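Local coordinates for protein AxyAgu115A (Amphibacillus xylanus NBRC 15112, PDB 6NPS) that probably hydrolyses alpha-linked glucuronic acid side groups of glucuronoxylan, as a glycoside hydrolase family 115 alpha-glucuronidase, at residues H246-K258 and K282-F294. The protein carries 3 engineered substitutions. Sequence-based numbering, arbitrary orientation.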
loop_
_atom_site.group_PDB
_atom_site.type_symbol
_atom_site.label_atom_id
_atom_site.label_comp_id
_atom_site.label_asym_id
_atom_site.label_seq_id
_atom_site.Cartn_x
_atom_site.Cartn_y
_atom_site.Cartn_z
ATOM N N HIS A 246 37.184 -5.142 20.079
ATOM C CA HIS A 246 36.649 -5.848 21.235
ATOM C C HIS A 246 36.804 -7.358 21.158
ATOM O O HIS A 246 36.810 -8.014 22.205
ATOM C CB HIS A 246 35.164 -5.492 21.370
ATOM C CG HIS A 246 34.483 -5.260 20.056
ATOM N ND1 HIS A 246 33.912 -6.284 19.328
ATOM C CD2 HIS A 246 34.289 -4.127 19.331
ATOM C CE1 HIS A 246 33.392 -5.795 18.215
ATOM N NE2 HIS A 246 33.596 -4.487 18.197
ATOM N N HIS A 247 36.902 -7.897 19.959
ATOM C CA HIS A 247 37.060 -9.319 19.768
ATOM C C HIS A 247 38.397 -9.752 19.242
ATOM O O HIS A 247 38.476 -10.752 18.614
ATOM C CB HIS A 247 35.968 -9.902 18.901
ATOM C CG HIS A 247 35.936 -9.386 17.509
ATOM N ND1 HIS A 247 36.391 -10.115 16.441
ATOM C CD2 HIS A 247 35.431 -8.253 16.994
ATOM C CE1 HIS A 247 36.213 -9.432 15.331
ATOM N NE2 HIS A 247 35.623 -8.298 15.640
ATOM N N GLU A 248 39.435 -8.973 19.453
ATOM C CA GLU A 248 40.771 -9.311 18.966
ATOM C C GLU A 248 41.784 -9.222 20.101
ATOM O O GLU A 248 42.697 -8.392 20.057
ATOM C CB GLU A 248 41.155 -8.406 17.794
ATOM C CG GLU A 248 40.209 -8.574 16.541
ATOM C CD GLU A 248 40.447 -7.485 15.485
ATOM O OE1 GLU A 248 40.310 -6.284 15.812
ATOM O OE2 GLU A 248 40.785 -7.818 14.329
ATOM N N PRO A 249 41.688 -10.096 21.108
ATOM C CA PRO A 249 42.607 -10.017 22.249
ATOM C C PRO A 249 44.027 -10.511 21.968
ATOM O O PRO A 249 44.294 -11.302 21.056
ATOM C CB PRO A 249 41.941 -10.905 23.302
ATOM C CG PRO A 249 41.083 -11.887 22.500
ATOM C CD PRO A 249 40.611 -11.102 21.326
ATOM N N CYS A 250 44.949 -9.986 22.787
ATOM C CA CYS A 250 46.325 -10.460 22.894
ATOM C C CYS A 250 47.075 -10.302 21.580
ATOM O O CYS A 250 47.867 -11.167 21.197
ATOM C CB CYS A 250 46.354 -11.920 23.337
ATOM S SG CYS A 250 46.016 -12.012 25.084
ATOM N N LEU A 251 46.801 -9.204 20.886
ATOM C CA LEU A 251 47.558 -8.749 19.708
ATOM C C LEU A 251 47.357 -9.658 18.493
ATOM O O LEU A 251 48.223 -9.757 17.609
ATOM C CB LEU A 251 49.047 -8.585 20.034
ATOM C CG LEU A 251 49.331 -7.673 21.237
ATOM C CD1 LEU A 251 50.845 -7.633 21.537
ATOM C CD2 LEU A 251 48.757 -6.222 21.016
ATOM N N ARG A 252 46.199 -10.309 18.443
ATOM C CA ARG A 252 45.799 -11.197 17.356
ATOM C C ARG A 252 44.619 -10.564 16.633
ATOM O O ARG A 252 43.520 -10.501 17.201
ATOM C CB ARG A 252 45.387 -12.551 17.919
ATOM C CG ARG A 252 46.597 -13.342 18.447
ATOM C CD ARG A 252 47.516 -13.723 17.308
ATOM N NE ARG A 252 48.269 -14.924 17.657
ATOM C CZ ARG A 252 49.178 -15.509 16.877
ATOM N NH1 ARG A 252 49.470 -15.012 15.675
ATOM N NH2 ARG A 252 49.804 -16.604 17.306
ATOM N N TYR A 253 44.804 -10.157 15.371
ATOM C CA TYR A 253 43.640 -9.612 14.661
ATOM C C TYR A 253 42.720 -10.735 14.192
ATOM O O TYR A 253 43.121 -11.894 14.110
ATOM C CB TYR A 253 44.077 -8.743 13.487
ATOM C CG TYR A 253 44.726 -7.477 14.027
ATOM C CD1 TYR A 253 43.942 -6.413 14.480
ATOM C CD2 TYR A 253 46.121 -7.393 14.160
ATOM C CE1 TYR A 253 44.529 -5.275 15.024
ATOM C CE2 TYR A 253 46.703 -6.263 14.686
ATOM C CZ TYR A 253 45.894 -5.201 15.110
ATOM O OH TYR A 253 46.462 -4.071 15.655
ATOM N N GLY A 254 41.489 -10.349 13.813
ATOM C CA GLY A 254 40.392 -11.297 13.726
ATOM C C GLY A 254 40.575 -12.393 12.695
ATOM O O GLY A 254 39.982 -13.470 12.825
ATOM N N GLU A 255 41.376 -12.154 11.656
ATOM C CA GLU A 255 41.540 -13.182 10.627
ATOM C C GLU A 255 42.731 -14.121 10.888
ATOM O O GLU A 255 42.873 -15.135 10.178
ATOM C CB GLU A 255 41.700 -12.527 9.250
ATOM C CG GLU A 255 40.443 -11.809 8.750
ATOM C CD GLU A 255 39.390 -12.770 8.219
ATOM O OE1 GLU A 255 38.533 -13.248 9.005
ATOM O OE2 GLU A 255 39.427 -13.051 7.003
ATOM N N GLU A 256 43.586 -13.821 11.878
ATOM C CA GLU A 256 44.783 -14.642 12.090
ATOM C C GLU A 256 44.421 -16.089 12.377
ATOM O O GLU A 256 45.013 -17.006 11.796
ATOM C CB GLU A 256 45.646 -14.069 13.219
ATOM C CG GLU A 256 46.243 -12.693 12.851
ATOM C CD GLU A 256 47.371 -12.210 13.783
ATOM O OE1 GLU A 256 48.294 -13.008 14.096
ATOM O OE2 GLU A 256 47.336 -11.007 14.176
ATOM N N TYR A 257 43.436 -16.320 13.266
ATOM C CA TYR A 257 43.169 -17.688 13.716
ATOM C C TYR A 257 42.702 -18.568 12.568
ATOM O O TYR A 257 43.003 -19.775 12.536
ATOM C CB TYR A 257 42.143 -17.693 14.858
ATOM C CG TYR A 257 41.996 -19.071 15.528
ATOM C CD1 TYR A 257 40.782 -19.726 15.545
ATOM C CD2 TYR A 257 43.072 -19.679 16.163
ATOM C CE1 TYR A 257 40.630 -20.960 16.154
ATOM C CE2 TYR A 257 42.940 -20.941 16.774
ATOM C CZ TYR A 257 41.717 -21.577 16.766
ATOM O OH TYR A 257 41.557 -22.816 17.363
ATOM N N LYS A 258 42.011 -17.980 11.600
ATOM C CA LYS A 258 41.517 -18.748 10.465
ATOM C C LYS A 258 42.639 -19.473 9.721
ATOM O O LYS A 258 42.418 -20.570 9.205
ATOM C CB LYS A 258 40.746 -17.831 9.511
ATOM C CG LYS A 258 39.913 -18.585 8.513
ATOM C CD LYS A 258 39.361 -17.693 7.406
ATOM C CE LYS A 258 40.282 -16.524 7.082
ATOM N NZ LYS A 258 39.794 -15.771 5.889
ATOM N N LYS A 282 48.055 -20.925 23.768
ATOM C CA LYS A 282 49.289 -20.837 22.992
ATOM C C LYS A 282 49.121 -19.886 21.817
ATOM O O LYS A 282 50.077 -19.208 21.421
ATOM C CB LYS A 282 49.732 -22.253 22.520
ATOM C CG LYS A 282 51.096 -22.266 21.809
ATOM C CD LYS A 282 52.275 -22.473 22.775
ATOM C CE LYS A 282 53.557 -22.872 22.038
ATOM N NZ LYS A 282 54.045 -24.232 22.419
ATOM N N PHE A 283 47.899 -19.758 21.301
ATOM C CA PHE A 283 47.630 -18.756 20.282
ATOM C C PHE A 283 47.902 -17.346 20.809
ATOM O O PHE A 283 48.620 -16.565 20.169
ATOM C CB PHE A 283 46.188 -18.931 19.790
ATOM C CG PHE A 283 45.784 -17.987 18.688
ATOM C CD1 PHE A 283 46.397 -18.042 17.438
ATOM C CD2 PHE A 283 44.749 -17.085 18.894
ATOM C CE1 PHE A 283 45.983 -17.141 16.407
ATOM C CE2 PHE A 283 44.337 -16.181 17.888
ATOM C CZ PHE A 283 44.950 -16.228 16.630
ATOM N N TRP A 284 47.370 -17.017 22.000
ATOM C CA TRP A 284 47.581 -15.705 22.613
ATOM C C TRP A 284 49.041 -15.504 23.007
ATOM O O TRP A 284 49.584 -14.400 22.862
ATOM C CB TRP A 284 46.659 -15.552 23.829
ATOM C CG TRP A 284 45.201 -15.408 23.446
ATOM C CD1 TRP A 284 44.715 -14.913 22.269
ATOM C CD2 TRP A 284 44.057 -15.738 24.244
ATOM N NE1 TRP A 284 43.332 -14.919 22.288
ATOM C CE2 TRP A 284 42.914 -15.417 23.495
ATOM C CE3 TRP A 284 43.896 -16.240 25.532
ATOM C CZ2 TRP A 284 41.619 -15.619 23.976
ATOM C CZ3 TRP A 284 42.591 -16.432 26.015
ATOM C CH2 TRP A 284 41.482 -16.131 25.235
ATOM N N GLU A 285 49.684 -16.555 23.507
ATOM C CA GLU A 285 51.112 -16.497 23.825
ATOM C C GLU A 285 51.970 -16.184 22.592
ATOM O O GLU A 285 52.866 -15.332 22.644
ATOM C CB GLU A 285 51.563 -17.832 24.439
ATOM C CG GLU A 285 53.033 -17.840 24.756
ATOM C CD GLU A 285 53.567 -19.246 25.095
ATOM O OE1 GLU A 285 52.755 -20.183 25.254
ATOM O OE2 GLU A 285 54.804 -19.398 25.187
ATOM N N ASP A 286 51.747 -16.895 21.477
ATOM C CA ASP A 286 52.534 -16.608 20.278
ATOM C C ASP A 286 52.223 -15.222 19.719
ATOM O O ASP A 286 53.116 -14.556 19.173
ATOM C CB ASP A 286 52.302 -17.707 19.246
ATOM C CG ASP A 286 53.087 -19.005 19.604
ATOM O OD1 ASP A 286 53.694 -19.008 20.701
ATOM O OD2 ASP A 286 53.115 -19.987 18.820
ATOM N N GLY A 287 50.988 -14.749 19.883
ATOM C CA GLY A 287 50.676 -13.380 19.489
ATOM C C GLY A 287 51.429 -12.346 20.317
ATOM O O GLY A 287 51.939 -11.345 19.785
ATOM N N LEU A 288 51.483 -12.552 21.629
ATOM C CA LEU A 288 52.178 -11.597 22.485
ATOM C C LEU A 288 53.685 -11.629 22.249
ATOM O O LEU A 288 54.348 -10.583 22.307
ATOM C CB LEU A 288 51.858 -11.889 23.959
ATOM C CG LEU A 288 50.386 -11.757 24.353
ATOM C CD1 LEU A 288 50.160 -12.429 25.707
ATOM C CD2 LEU A 288 49.929 -10.277 24.378
ATOM N N LYS A 289 54.246 -12.812 21.997
ATOM C CA LYS A 289 55.661 -12.902 21.641
ATOM C C LYS A 289 55.954 -12.209 20.315
ATOM O O LYS A 289 57.053 -11.683 20.128
ATOM C CB LYS A 289 56.093 -14.365 21.553
ATOM C CG LYS A 289 56.281 -15.068 22.879
ATOM C CD LYS A 289 56.938 -16.444 22.661
ATOM C CE LYS A 289 57.139 -17.190 23.980
ATOM N NZ LYS A 289 57.852 -18.496 23.800
ATOM N N ARG A 290 54.994 -12.202 19.380
ATOM C CA ARG A 290 55.297 -11.734 18.030
ATOM C C ARG A 290 55.298 -10.208 17.934
ATOM O O ARG A 290 56.131 -9.632 17.229
ATOM C CB ARG A 290 54.308 -12.339 17.034
ATOM C CG ARG A 290 54.879 -12.519 15.646
ATOM C CD ARG A 290 53.787 -12.817 14.634
ATOM N NE ARG A 290 54.246 -12.583 13.270
ATOM C CZ ARG A 290 53.454 -12.174 12.284
ATOM N NH1 ARG A 290 52.168 -11.960 12.524
ATOM N NH2 ARG A 290 53.943 -11.970 11.067
ATOM N N THR A 291 54.364 -9.521 18.584
ATOM C CA THR A 291 54.350 -8.067 18.474
ATOM C C THR A 291 54.281 -7.381 19.837
ATOM O O THR A 291 54.035 -6.169 19.898
ATOM C CB THR A 291 53.192 -7.581 17.564
ATOM O OG1 THR A 291 51.935 -7.864 18.176
ATOM C CG2 THR A 291 53.269 -8.254 16.205
ATOM N N GLY A 292 54.550 -8.104 20.927
ATOM C CA GLY A 292 54.452 -7.493 22.242
ATOM C C GLY A 292 55.461 -6.386 22.501
ATOM O O GLY A 292 55.248 -5.562 23.401
ATOM N N HIS A 293 56.532 -6.318 21.729
ATOM C CA HIS A 293 57.552 -5.307 22.002
ATOM C C HIS A 293 57.337 -4.009 21.226
ATOM O O HIS A 293 58.101 -3.051 21.419
ATOM C CB HIS A 293 58.940 -5.860 21.704
ATOM C CG HIS A 293 59.128 -6.284 20.283
ATOM N ND1 HIS A 293 58.473 -7.367 19.734
ATOM C CD2 HIS A 293 59.908 -5.778 19.299
ATOM C CE1 HIS A 293 58.841 -7.508 18.473
ATOM N NE2 HIS A 293 59.714 -6.559 18.184
ATOM N N PHE A 294 56.326 -3.954 20.365
ATOM C CA PHE A 294 55.947 -2.722 19.698
ATOM C C PHE A 294 54.998 -1.936 20.592
ATOM O O PHE A 294 54.504 -2.435 21.603
ATOM C CB PHE A 294 55.296 -3.033 18.353
ATOM C CG PHE A 294 56.189 -3.766 17.407
ATOM C CD1 PHE A 294 57.253 -3.123 16.807
ATOM C CD2 PHE A 294 55.968 -5.110 17.116
ATOM C CE1 PHE A 294 58.093 -3.799 15.935
ATOM C CE2 PHE A 294 56.782 -5.781 16.235
ATOM C CZ PHE A 294 57.863 -5.128 15.650
HETATM O O HOH W 1 42.734 -13.373 19.973
HETATM O O HOH W 2 50.720 -10.439 17.257
HETATM O O HOH W 3 50.644 -11.737 15.034
#
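R252 grips the backbone carbonyl F283 O side-on, through NE at 3.0 Å and NH2 at 3.1 Å, pinning a loop of the GH115 TIM-barrel domain, beyond strand 241-242, to helix 277-291. F283 O also accepts the helical N-H of G287; the NH2 bond lies in the carbonyl plane on a lone pair, the NE bond well above it. At the other end of the guanidinium, R252 NH1 forms a salt bridge with E256 OE1 (2.8 Å), and a water links this oxygen to R290 NH1, itself paired with D224. The bend at chi2 (-66°) helps lay the R252 guanidinium flat on the F283 ring, planes 9° apart, with G287 against its opposite face; a leucine in place of this arginine would probably leave E256 without its salt-bridge partner and strip F283 O of both side-chain donors. The edge of Y257 meets the other face of F283 in a T-shaped pair, centroids 5.0 Å apart. Farther out, the type I' turn P249-R252 presses C250 beside the indole of W284 and L251 against L288 and T291. A water bridges P249 O to W284 NE1, 2.8 Å from each, in the plane of the indole.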